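PDB 2JEK: RV1873 from Mycobacterium tuberculosis, which is of unknown function but belongs to the DUF1810 family and folds as an all-helical right-handed superhelix. Local coordinates for residues P19-V24 / G75-E80; V25-L28 / R32-G35. All coordinates share one frame; numbering follows the deposited sequence.

Contact 1. Residues P19-V24 / G75-E80; sequences PVYRSV and GPRLHE
Two helices of the superhelix, 21-29 and 74-87, are bridged at the protein surface by Tyr21, which projects from the first turn of its helix and meets Arg77 and Glu80, two residues one turn apart on the other. The backbones stay well separated, with the CA atoms of Tyr21 and Arg77 9.2 Å apart, so side chains do all the touching. Tyr21 has CG anti to its own backbone N (chi1 -166°), which swings the ring out toward helix 74-87. Arg77 then lies along one face of it. Its extended chain runs from the hydroxyl end of the ring back toward Tyr21 CB: Arg77 CG is 3.5 Å from Tyr21 CZ, and Arg77 CD sits over the middle of the ring, 3.6 Å from the centroid, in a CH-pi contact. Farther along, the guanidinium lies flat over the CD2 side of the ring in an offset stack, the two planes only 9° apart, with Arg77 CZ 4.1 Å from the ring centroid in a cation-pi interaction. The far end of the arginine is held too, because NH1 is hydrogen-bonded to Gln17 OE1, at the end of helix 11-17. Glu80 OE1 sits at the edge of the ring, in its plane, and takes a hydrogen bond of 2.7 Å from Tyr21 OH, which reaches that oxygen from above the carboxylate plane, 44° out of it. Cys81 also touches the tyrosine from the same helix. One aromatic side chain thus serves a cation through its face and an anion through its hydroxyl; the hydrogen bond from Tyr21 OH should help stabilise a negative charge on Glu80, while stack and hydrogen bond together restrict how the ring can turn.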
loop_
_atom_site.group_PDB
_atom_site.type_symbol
_atom_site.label_atom_id
_atom_site.label_comp_id
_atom_site.label_asym_id
_atom_site.label_seq_id
_atom_site.Cartn_x
_atom_site.Cartn_y
_atom_site.Cartn_z
ATOM N N PRO A 19 14.506 -6.114 6.920
ATOM C CA PRO A 19 14.459 -6.924 8.159
ATOM C C PRO A 19 13.141 -7.629 8.421
ATOM O O PRO A 19 13.092 -8.539 9.271
ATOM C CB PRO A 19 14.694 -5.892 9.277
ATOM C CG PRO A 19 15.254 -4.690 8.595
ATOM C CD PRO A 19 14.640 -4.678 7.229
ATOM N N VAL A 20 12.080 -7.213 7.735
ATOM C CA VAL A 20 10.742 -7.718 8.059
ATOM C C VAL A 20 9.982 -8.395 6.912
ATOM O O VAL A 20 8.913 -8.954 7.140
ATOM C CB VAL A 20 9.834 -6.616 8.649
ATOM C CG1 VAL A 20 10.444 -6.037 9.939
ATOM C CG2 VAL A 20 9.574 -5.526 7.617
ATOM N N TYR A 21 10.510 -8.347 5.689
ATOM C CA TYR A 21 9.680 -8.729 4.549
ATOM C C TYR A 21 9.183 -10.173 4.596
ATOM O O TYR A 21 8.034 -10.451 4.229
ATOM C CB TYR A 21 10.330 -8.401 3.191
ATOM C CG TYR A 21 9.309 -8.496 2.078
ATOM C CD1 TYR A 21 8.238 -7.596 2.014
ATOM C CD2 TYR A 21 9.367 -9.527 1.137
ATOM C CE1 TYR A 21 7.284 -7.696 1.022
ATOM C CE2 TYR A 21 8.405 -9.633 0.128
ATOM C CZ TYR A 21 7.365 -8.720 0.092
ATOM O OH TYR A 21 6.401 -8.804 -0.882
ATOM N N ARG A 22 10.033 -11.092 5.048
ATOM C CA ARG A 22 9.560 -12.473 5.134
ATOM C C ARG A 22 8.389 -12.570 6.113
ATOM O O ARG A 22 7.419 -13.270 5.840
ATOM C CB ARG A 22 10.669 -13.454 5.523
ATOM C CG ARG A 22 10.201 -14.921 5.589
ATOM C CD ARG A 22 9.831 -15.440 4.209
ATOM N NE ARG A 22 9.314 -16.809 4.231
ATOM C CZ ARG A 22 9.177 -17.565 3.147
ATOM N NH1 ARG A 22 9.526 -17.089 1.955
ATOM N NH2 ARG A 22 8.694 -18.799 3.253
ATOM N N SER A 23 8.454 -11.840 7.227
ATOM C CA SER A 23 7.353 -11.892 8.190
ATOM C C SER A 23 6.087 -11.266 7.597
ATOM O O SER A 23 4.977 -11.716 7.860
ATOM C CB SER A 23 7.749 -11.226 9.513
ATOM O OG SER A 23 7.930 -9.829 9.391
ATOM N N VAL A 24 6.261 -10.223 6.790
ATOM C CA VAL A 24 5.136 -9.606 6.094
ATOM C C VAL A 24 4.414 -10.627 5.230
ATOM O O VAL A 24 3.189 -10.788 5.326
ATOM C CB VAL A 24 5.620 -8.448 5.205
ATOM C CG1 VAL A 24 4.467 -7.909 4.332
ATOM C CG2 VAL A 24 6.205 -7.350 6.059
ATOM N N GLY A 75 7.950 -2.839 -6.815
ATOM C CA GLY A 75 6.736 -3.051 -7.607
ATOM C C GLY A 75 6.245 -4.483 -7.487
ATOM O O GLY A 75 5.103 -4.713 -7.081
ATOM N N PRO A 76 7.088 -5.469 -7.848
ATOM C CA PRO A 76 6.648 -6.858 -7.677
ATOM C C PRO A 76 6.210 -7.195 -6.252
ATOM O O PRO A 76 5.250 -7.947 -6.066
ATOM C CB PRO A 76 7.876 -7.674 -8.095
ATOM C CG PRO A 76 8.521 -6.793 -9.114
ATOM C CD PRO A 76 8.396 -5.404 -8.526
ATOM N N ARG A 77 6.907 -6.656 -5.253
ATOM C CA ARG A 77 6.523 -6.920 -3.864
ATOM C C ARG A 77 5.134 -6.355 -3.550
ATOM O O ARG A 77 4.342 -6.992 -2.859
ATOM C CB ARG A 77 7.562 -6.369 -2.885
ATOM C CG ARG A 77 8.772 -7.251 -2.736
ATOM C CD ARG A 77 9.688 -6.706 -1.672
ATOM N NE ARG A 77 10.826 -7.595 -1.493
ATOM C CZ ARG A 77 11.811 -7.383 -0.632
ATOM N NH1 ARG A 77 11.818 -6.298 0.130
ATOM N NH2 ARG A 77 12.790 -8.268 -0.538
ATOM N N LEU A 78 4.839 -5.156 -4.047
ATOM C CA LEU A 78 3.529 -4.557 -3.806
ATOM C C LEU A 78 2.414 -5.379 -4.444
ATOM O O LEU A 78 1.348 -5.568 -3.852
ATOM C CB LEU A 78 3.501 -3.099 -4.276
ATOM C CG LEU A 78 2.180 -2.361 -4.043
ATOM C CD1 LEU A 78 1.840 -2.284 -2.554
ATOM C CD2 LEU A 78 2.210 -0.966 -4.620
ATOM N N HIS A 79 2.667 -5.894 -5.646
ATOM C CA HIS A 79 1.686 -6.768 -6.275
ATOM C C HIS A 79 1.569 -8.086 -5.506
ATOM O O HIS A 79 0.466 -8.630 -5.341
ATOM C CB HIS A 79 2.048 -7.041 -7.730
ATOM C CG HIS A 79 1.864 -5.859 -8.630
ATOM N ND1 HIS A 79 0.623 -5.431 -9.044
ATOM C CD2 HIS A 79 2.763 -5.046 -9.230
ATOM C CE1 HIS A 79 0.764 -4.395 -9.853
ATOM N NE2 HIS A 79 2.053 -4.141 -9.980
ATOM N N GLU A 80 2.703 -8.609 -5.030
ATOM C CA GLU A 80 2.663 -9.819 -4.209
ATOM C C GLU A 80 1.791 -9.620 -2.976
ATOM O O GLU A 80 0.924 -10.443 -2.672
ATOM C CB GLU A 80 4.076 -10.246 -3.789
ATOM C CG GLU A 80 4.101 -11.246 -2.628
ATOM C CD GLU A 80 5.481 -11.815 -2.367
ATOM O OE1 GLU A 80 6.463 -11.037 -2.384
ATOM O OE2 GLU A 80 5.576 -13.037 -2.123
#

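Contact 2. Residues V25-L28 / R32-G35; sequences VEEL and RKRG
Glu27 OE1 is gripped by two consecutive backbone amides of the loop that follows helix 21-29. Arg34 N and Gly35 N each donate to it at 2.9 Å, in nearly straight bonds. Both come from the same face of the carboxylate: the Arg34 amide stands well above the plane, while the Gly35 amide approaches on the syn side, 33° out of it. Trp37 NE1, a little farther along the loop, is a third donor to this oxygen. The other oxygen, OE2, is hydrogen-bonded to a glycerol molecule, probably carried over from crystallisation. Arg34 binds here through its backbone rather than its guanidinium, and its CB packs 3.7 Å from Glu27 CD.

What brings the carboxylate to the loop is an extended side chain whose CG is anti to the carbonyl carbon (chi1 -75°). The main chain of the same residue makes the other link: Arg32 N donates to Glu27 O at 3.0 Å, so the chain is tied to this residue both where it leaves the helix and a few residues later. Glu27 CB also lies 3.4 Å from Arg32 O. On the loop itself, the Lys33 side chain leaves the backbone on the side away from the helix, runs extended and bends only at its last torsion, where NZ donates to Gly35 O at 2.9 Å. That nitrogen also forms a salt bridge with Asp101, and the lysine makes a cation-pi contact with Trp37; backbone hydrogen bonding between Lys33 and Ile96 gives the loop a further hold.

Three N-H donors on one carboxylate oxygen would tend to stabilise the negative charge of Glu27, and two of them, coming from adjacent peptides, fix the path of the loop at Arg34 and Gly35.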
loop_
_atom_site.group_PDB
_atom_site.type_symbol
_atom_site.label_atom_id
_atom_site.label_comp_id
_atom_site.label_asym_id
_atom_site.label_seq_id
_atom_site.Cartn_x
_atom_site.Cartn_y
_atom_site.Cartn_z
ATOM N N VAL A 25 5.185 -11.310 4.387
ATOM C CA VAL A 25 4.668 -12.349 3.499
ATOM C C VAL A 25 3.963 -13.451 4.288
ATOM O O VAL A 25 2.851 -13.855 3.929
ATOM C CB VAL A 25 5.798 -12.901 2.577
ATOM C CG1 VAL A 25 5.386 -14.181 1.871
ATOM C CG2 VAL A 25 6.180 -11.834 1.549
ATOM N N GLU A 26 4.572 -13.889 5.390
ATOM C CA GLU A 26 3.967 -14.949 6.190
ATOM C C GLU A 26 2.658 -14.490 6.828
ATOM O O GLU A 26 1.678 -15.233 6.841
ATOM C CB GLU A 26 4.942 -15.484 7.248
ATOM C CG GLU A 26 6.268 -16.043 6.682
ATOM C CD GLU A 26 6.143 -17.428 6.052
ATOM O OE1 GLU A 26 5.016 -17.953 5.954
ATOM O OE2 GLU A 26 7.189 -17.992 5.658
ATOM N N GLU A 27 2.627 -13.257 7.326
ATOM C CA GLU A 27 1.428 -12.698 7.945
ATOM C C GLU A 27 0.296 -12.550 6.938
ATOM O O GLU A 27 -0.862 -12.866 7.238
ATOM C CB GLU A 27 1.754 -11.352 8.605
ATOM C CG GLU A 27 2.511 -11.563 9.897
ATOM C CD GLU A 27 3.156 -10.332 10.449
ATOM O OE1 GLU A 27 2.676 -9.209 10.171
ATOM O OE2 GLU A 27 4.139 -10.506 11.203
ATOM N N LEU A 28 0.625 -12.071 5.741
ATOM C CA LEU A 28 -0.392 -11.915 4.710
ATOM C C LEU A 28 -0.844 -13.262 4.144
ATOM O O LEU A 28 -2.036 -13.434 3.878
ATOM C CB LEU A 28 0.089 -10.968 3.612
ATOM C CG LEU A 28 0.381 -9.530 4.061
ATOM C CD1 LEU A 28 0.855 -8.727 2.848
ATOM C CD2 LEU A 28 -0.824 -8.855 4.742
ATOM N N ARG A 32 -3.537 -12.367 8.443
ATOM C CA ARG A 32 -3.604 -11.395 9.533
ATOM C C ARG A 32 -2.278 -10.690 9.773
ATOM O O ARG A 32 -1.267 -11.336 10.072
ATOM C CB ARG A 32 -4.098 -12.049 10.822
ATOM C CG ARG A 32 -4.241 -11.098 11.989
ATOM C CD ARG A 32 -5.145 -11.724 13.008
ATOM N NE ARG A 32 -4.487 -11.885 14.297
ATOM C CZ ARG A 32 -4.572 -12.986 15.037
ATOM N NH1 ARG A 32 -5.271 -14.032 14.604
ATOM N NH2 ARG A 32 -3.945 -13.049 16.203
ATOM N N LYS A 33 -2.316 -9.369 9.651
ATOM C CA LYS A 33 -1.168 -8.524 9.949
ATOM C C LYS A 33 -0.893 -8.477 11.452
ATOM O O LYS A 33 -1.808 -8.266 12.270
ATOM C CB LYS A 33 -1.379 -7.105 9.409
ATOM C CG LYS A 33 -0.353 -6.084 9.928
ATOM C CD LYS A 33 -0.474 -4.741 9.209
ATOM C CE LYS A 33 0.637 -3.783 9.610
ATOM N NZ LYS A 33 0.423 -3.200 10.970
ATOM N N ARG A 34 0.378 -8.662 11.802
ATOM C CA ARG A 34 0.819 -8.626 13.201
ATOM C C ARG A 34 1.933 -7.608 13.459
ATOM O O ARG A 34 2.015 -7.038 14.545
ATOM C CB ARG A 34 1.303 -10.009 13.638
ATOM C CG ARG A 34 0.304 -11.136 13.453
ATOM C CD ARG A 34 0.906 -12.456 13.903
ATOM N NE ARG A 34 0.047 -13.596 13.590
ATOM C CZ ARG A 34 -0.669 -14.279 14.479
ATOM N NH1 ARG A 34 -0.647 -13.954 15.767
ATOM N NH2 ARG A 34 -1.405 -15.306 14.075
ATOM N N GLY A 35 2.804 -7.404 12.475
ATOM C CA GLY A 35 4.002 -6.590 12.657
ATOM C C GLY A 35 3.813 -5.104 12.398
ATOM O O GLY A 35 2.744 -4.667 11.951
#

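Helix 21-29 is common to both contacts: near its start, contact 1 ties it to helix 74-87, and near its end, contact 2 holds the loop running on toward helix 38-41. Their centres are about 10 Å apart, and in sequence contact 2 falls within the stretch closed by contact 1. They meet directly where Glu80 OE2 packs against Val25 CG2 at 3.9 Å. Below the surface, Val24 and Leu28 both touch Cys81 of helix 74-87 and Trp37, the residue that also reaches Glu27. The glycerol, hydrogen-bonded to Glu27 OE2, is the one ligand noted beside either contact and is probably from the crystallisation liquor.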